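Local structure of beta-lactamase II (Erythrobacter litoralis, 6V72) at residues G178-G183 with R220-S225; N112-A117 with A133-T138. The protein probably hydrolyses the beta-lactam ring of antibiotics as a zinc-dependent class B beta-lactamase of the periplasm. All blocks are in the same frame, centred on the assembly; numbering follows the deposited sequence.

Contact 1 (G178-G183 with R220-S225)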
loop_
_atom_site.group_PDB
_atom_site.type_symbol
_atom_site.label_atom_id
_atom_site.label_comp_id
_atom_site.label_asym_id
_atom_site.label_seq_id
_atom_site.Cartn_x
_atom_site.Cartn_y
_atom_site.Cartn_z
ATOM N N GLY A 178 -1.452 -0.315 -30.876
ATOM C CA GLY A 178 -0.377 -0.566 -29.932
ATOM C C GLY A 178 -0.577 0.009 -28.547
ATOM O O GLY A 178 0.401 0.396 -27.901
ATOM N N ILE A 179 -1.817 0.049 -28.064
ATOM C CA ILE A 179 -2.152 0.610 -26.760
ATOM C C ILE A 179 -2.806 -0.479 -25.925
ATOM O O ILE A 179 -3.717 -1.169 -26.396
ATOM C CB ILE A 179 -3.101 1.821 -26.876
ATOM C CG1 ILE A 179 -2.458 2.971 -27.646
ATOM C CG2 ILE A 179 -3.580 2.276 -25.492
ATOM C CD1 ILE A 179 -3.490 3.980 -28.152
ATOM N N ALA A 180 -2.372 -0.617 -24.684
ATOM C CA ALA A 180 -3.064 -1.493 -23.753
ATOM C C ALA A 180 -3.269 -0.734 -22.456
ATOM O O ALA A 180 -2.381 0.010 -22.018
ATOM C CB ALA A 180 -2.299 -2.780 -23.486
ATOM N N PHE A 181 -4.435 -0.927 -21.845
ATOM C CA PHE A 181 -4.814 -0.227 -20.624
ATOM C C PHE A 181 -4.973 -1.235 -19.495
ATOM O O PHE A 181 -5.854 -2.103 -19.549
ATOM C CB PHE A 181 -6.107 0.558 -20.839
ATOM C CG PHE A 181 -6.568 1.340 -19.629
ATOM C CD1 PHE A 181 -5.951 2.535 -19.276
ATOM C CD2 PHE A 181 -7.652 0.900 -18.872
ATOM C CE1 PHE A 181 -6.386 3.259 -18.178
ATOM C CE2 PHE A 181 -8.098 1.639 -17.790
ATOM C CZ PHE A 181 -7.471 2.802 -17.439
ATOM N N GLY A 182 -4.127 -1.111 -18.472
ATOM C CA GLY A 182 -4.075 -2.075 -17.398
ATOM C C GLY A 182 -4.933 -1.753 -16.205
ATOM O O GLY A 182 -4.889 -2.488 -15.221
ATOM N N GLY A 183 -5.725 -0.687 -16.248
ATOM C CA GLY A 183 -6.561 -0.370 -15.103
ATOM C C GLY A 183 -5.753 -0.157 -13.830
ATOM O O GLY A 183 -4.672 0.424 -13.841
ATOM N N ARG A 220 3.295 -1.092 -27.298
ATOM C CA ARG A 220 4.378 -0.356 -26.660
ATOM C C ARG A 220 3.887 0.843 -25.865
ATOM O O ARG A 220 4.687 1.483 -25.184
ATOM C CB ARG A 220 5.406 0.099 -27.703
ATOM C CG ARG A 220 6.215 -1.051 -28.264
ATOM C CD ARG A 220 7.341 -0.572 -29.184
ATOM N NE ARG A 220 8.543 -0.154 -28.460
ATOM C CZ ARG A 220 9.481 -0.988 -28.004
ATOM N NH1 ARG A 220 10.544 -0.505 -27.369
ATOM N NH2 ARG A 220 9.362 -2.304 -28.178
ATOM N N THR A 221 2.603 1.166 -25.916
ATOM C CA THR A 221 2.049 2.217 -25.077
ATOM C C THR A 221 1.179 1.538 -24.026
ATOM O O THR A 221 0.143 0.955 -24.359
ATOM C CB THR A 221 1.240 3.223 -25.891
ATOM O OG1 THR A 221 2.111 3.913 -26.796
ATOM C CG2 THR A 221 0.587 4.239 -24.983
ATOM N N ILE A 222 1.613 1.594 -22.772
ATOM C CA ILE A 222 0.873 1.018 -21.661
ATOM C C ILE A 222 0.297 2.156 -20.830
ATOM O O ILE A 222 1.031 3.011 -20.326
ATOM C CB ILE A 222 1.748 0.095 -20.803
ATOM C CG1 ILE A 222 2.416 -0.966 -21.679
ATOM C CG2 ILE A 222 0.894 -0.533 -19.667
ATOM C CD1 ILE A 222 1.436 -1.823 -22.483
ATOM N N ALA A 223 -1.021 2.174 -20.707
ATOM C CA ALA A 223 -1.759 3.152 -19.932
ATOM C C ALA A 223 -2.335 2.471 -18.699
ATOM O O ALA A 223 -2.524 1.256 -18.689
ATOM C CB ALA A 223 -2.884 3.735 -20.779
HETATM N N MSE A 224 -2.602 3.259 -17.657
HETATM C CA MSE A 224 -3.084 2.688 -16.397
HETATM C C MSE A 224 -3.839 3.709 -15.567
HETATM O O MSE A 224 -3.860 4.887 -15.925
HETATM C CB MSE A 224 -1.920 2.087 -15.594
HETATM C CG MSE A 224 -0.948 3.124 -15.033
HETATM SE SE MSE A 224 0.883 2.451 -15.041
HETATM C CE MSE A 224 1.270 2.876 -16.918
ATOM N N SER A 225 -4.463 3.265 -14.465
ATOM C CA SER A 225 -5.441 4.118 -13.784
ATOM C C SER A 225 -4.804 5.281 -13.041
ATOM O O SER A 225 -5.400 6.358 -12.979
ATOM C CB SER A 225 -6.296 3.305 -12.818
ATOM O OG SER A 225 -7.196 2.466 -13.535
#
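Strands 179-181 and 221-223 run parallel, their axes 4.8 Å apart and turned by 20°, with I179 beside T221, A180 beside I222 and F181 beside A223. Four backbone hydrogen bonds alternate between the strands: T221 N to G178 O, A180 N to T221 O, A223 N to A180 O and G182 N to A223 O. The third is the straightest, at 174°. A fifth hydrogen bond lies past the strands, where S225 N reaches G183 O at 2.9 Å from above the carbonyl plane.

The F181 side chain has CG anti to the backbone N (chi1 -179°). Its ring runs along strand 221-223, and A223 CB meets the ring edge at CD1, 3.6 Å away. I179 and T221 lie side by side on this same face. On the other face I222 CD1 touches A180 CB at 4.0 Å.

These strands and helix 205-215 form a beta-alpha-beta unit of the metallo-beta-lactamase fold. The five hydrogen bonds satisfy facing N-H and C=O groups in a largely buried place; F181 also pairs with V172 of strand 171-174. The G183-S225 link ties the backbone just before C184 and H226, which bind zinc in another structure of this protein, not here.

Contact 2 (N112-A117 with A133-T138); sequences NIATWA and ARNAIT
N135, W116 and A117 carry this short parallel pairing, in which W116 sits beside N135 and A117 beside A136. N135 lies across the indole of W116. Its CB stands over the centre of the six-membered ring, 3.3 Å from the centroid and 9° off the normal, a close CH-pi contact. The amide beyond it is tilted 26° from the ring plane. In N135, chi1 sets CG beside the backbone N, and chi2 of -73° then brings ND2 to T115 O on strand 114-117.

T115 O therefore takes two hydrogen bonds from one residue, from its backbone N and its side-chain amide. N135 N comes nearly along the C=O axis at 2.9 Å, while N135 ND2 comes from above the carbonyl plane at 3.0 Å. This single, bent ND2 hydrogen bond limits the turn of the amide. One residue earlier, R134 N gives a nearly straight hydrogen bond to T115 OG1 at 2.9 Å. That hydroxyl is also hydrogen-bonded to NE2 of H109.

A117 is held by its backbone at both ends: its N donates to N135 O, and its O receives I137 N at 2.9 Å. On the face away from the indole, A117 CB rests on A133 CB at 3.8 Å. I137 CG1 packs near CE3 of W116.

The pair belongs to the large mixed sheet, where strand 114-117 lies between 89-93 and 135-139. Helix 105-110 packs on T115 and R134. Helix 147-153 packs on W116 and I137, and W116 touches E148, a ligand of a bound calcium ion.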
loop_
_atom_site.group_PDB
_atom_site.type_symbol
_atom_site.label_atom_id
_atom_site.label_comp_id
_atom_site.label_asym_id
_atom_site.label_seq_id
_atom_site.Cartn_x
_atom_site.Cartn_y
_atom_site.Cartn_z
ATOM N N ASN A 112 -28.159 7.809 -19.973
ATOM C CA ASN A 112 -28.657 6.673 -20.759
ATOM C C ASN A 112 -27.533 5.943 -21.477
ATOM O O ASN A 112 -27.704 5.465 -22.596
ATOM C CB ASN A 112 -29.718 7.116 -21.768
ATOM C CG ASN A 112 -31.094 7.239 -21.150
ATOM O OD1 ASN A 112 -31.246 7.202 -19.928
ATOM N ND2 ASN A 112 -32.110 7.380 -21.997
ATOM N N ILE A 113 -26.371 5.870 -20.847
ATOM C CA ILE A 113 -25.234 5.169 -21.424
ATOM C C ILE A 113 -25.241 3.717 -20.964
ATOM O O ILE A 113 -25.366 3.439 -19.771
ATOM C CB ILE A 113 -23.922 5.861 -21.037
ATOM C CG1 ILE A 113 -23.873 7.249 -21.680
ATOM C CG2 ILE A 113 -22.719 5.023 -21.471
ATOM C CD1 ILE A 113 -22.798 8.166 -21.085
ATOM N N ALA A 114 -25.102 2.793 -21.925
ATOM C CA ALA A 114 -25.028 1.366 -21.633
ATOM C C ALA A 114 -23.689 1.049 -20.979
ATOM O O ALA A 114 -22.641 1.213 -21.602
ATOM C CB ALA A 114 -25.172 0.553 -22.918
ATOM N N THR A 115 -23.731 0.539 -19.763
ATOM C CA THR A 115 -22.547 0.329 -18.947
ATOM C C THR A 115 -22.263 -1.160 -18.808
ATOM O O THR A 115 -23.193 -1.956 -18.659
ATOM C CB THR A 115 -22.762 0.948 -17.576
ATOM O OG1 THR A 115 -24.043 0.514 -17.079
ATOM C CG2 THR A 115 -22.775 2.467 -17.704
ATOM N N TRP A 116 -20.979 -1.517 -18.851
ATOM C CA TRP A 116 -20.518 -2.898 -18.887
ATOM C C TRP A 116 -19.494 -3.135 -17.792
ATOM O O TRP A 116 -18.645 -2.276 -17.542
ATOM C CB TRP A 116 -19.869 -3.208 -20.261
ATOM C CG TRP A 116 -20.873 -3.255 -21.354
ATOM C CD1 TRP A 116 -21.342 -2.205 -22.088
ATOM C CD2 TRP A 116 -21.578 -4.412 -21.801
ATOM N NE1 TRP A 116 -22.286 -2.646 -22.986
ATOM C CE2 TRP A 116 -22.454 -3.998 -22.827
ATOM C CE3 TRP A 116 -21.554 -5.763 -21.433
ATOM C CZ2 TRP A 116 -23.291 -4.883 -23.495
ATOM C CZ3 TRP A 116 -22.387 -6.637 -22.096
ATOM C CH2 TRP A 116 -23.246 -6.196 -23.116
ATOM N N ALA A 117 -19.551 -4.314 -17.165
ATOM C CA ALA A 117 -18.572 -4.683 -16.153
ATOM C C ALA A 117 -18.428 -6.194 -16.114
ATOM O O ALA A 117 -19.298 -6.929 -16.594
ATOM C CB ALA A 117 -18.951 -4.185 -14.754
ATOM N N ALA A 133 -22.994 -1.766 -12.971
ATOM C CA ALA A 133 -23.216 -1.596 -14.393
ATOM C C ALA A 133 -24.435 -2.408 -14.809
ATOM O O ALA A 133 -24.770 -3.434 -14.206
ATOM C CB ALA A 133 -21.992 -2.037 -15.209
ATOM N N ARG A 134 -25.102 -1.939 -15.854
ATOM C CA ARG A 134 -26.317 -2.610 -16.293
ATOM C C ARG A 134 -26.009 -3.957 -16.937
ATOM O O ARG A 134 -26.783 -4.914 -16.778
ATOM C CB ARG A 134 -27.079 -1.698 -17.256
ATOM C CG ARG A 134 -27.616 -0.420 -16.581
ATOM C CD ARG A 134 -28.756 0.178 -17.373
ATOM N NE ARG A 134 -29.115 1.528 -16.937
ATOM C CZ ARG A 134 -29.747 1.810 -15.804
ATOM N NH1 ARG A 134 -30.081 0.839 -14.965
ATOM N NH2 ARG A 134 -30.049 3.069 -15.513
ATOM N N ASN A 135 -24.873 -4.076 -17.608
ATOM C CA ASN A 135 -24.615 -5.220 -18.464
ATOM C C ASN A 135 -23.393 -5.980 -17.974
ATOM O O ASN A 135 -22.351 -5.382 -17.700
ATOM C CB ASN A 135 -24.396 -4.754 -19.895
ATOM C CG ASN A 135 -25.584 -4.004 -20.430
ATOM O OD1 ASN A 135 -26.618 -4.606 -20.730
ATOM N ND2 ASN A 135 -25.445 -2.689 -20.562
ATOM N N ALA A 136 -23.514 -7.295 -17.901
ATOM C CA ALA A 136 -22.423 -8.167 -17.492
ATOM C C ALA A 136 -21.699 -8.714 -18.717
ATOM O O ALA A 136 -22.322 -9.342 -19.584
ATOM C CB ALA A 136 -22.968 -9.329 -16.667
ATOM N N ILE A 137 -20.375 -8.517 -18.757
ATOM C CA ILE A 137 -19.571 -9.032 -19.865
ATOM C C ILE A 137 -19.565 -10.555 -19.844
ATOM O O ILE A 137 -19.404 -11.182 -18.786
ATOM C CB ILE A 137 -18.137 -8.486 -19.765
ATOM C CG1 ILE A 137 -18.114 -6.959 -19.827
ATOM C CG2 ILE A 137 -17.218 -9.104 -20.826
ATOM C CD1 ILE A 137 -16.773 -6.353 -19.301
ATOM N N THR A 138 -19.704 -11.158 -21.018
ATOM C CA THR A 138 -19.447 -12.587 -21.174
ATOM C C THR A 138 -17.980 -12.779 -21.537
ATOM O O THR A 138 -17.538 -12.336 -22.606
ATOM C CB THR A 138 -20.350 -13.210 -22.240
ATOM O OG1 THR A 138 -20.142 -12.543 -23.497
ATOM C CG2 THR A 138 -21.794 -13.063 -21.838
#

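Overall arrangement
Contact 1 and contact 2 belong to different sheets of the same metallo-beta-lactamase domain. Contact 1 is at the edge of the four-stranded sheet, and contact 2 is toward one end of the nine-stranded sheet. Their centres are about 21 Å apart, their nearest atoms about 11 Å, and they do not touch. In sequence, both segments of contact 2 come before those of contact 1. Contact 1 is the deeper, its centre about 8 Å from that of the chain against about 15 Å. It also adjoins the zinc site: the S225 side chain is about 4 Å from those of C184 and H226, though no zinc is bound here. Contact 2 instead lies near a calcium ion, about 7 Å from the W116 side chain.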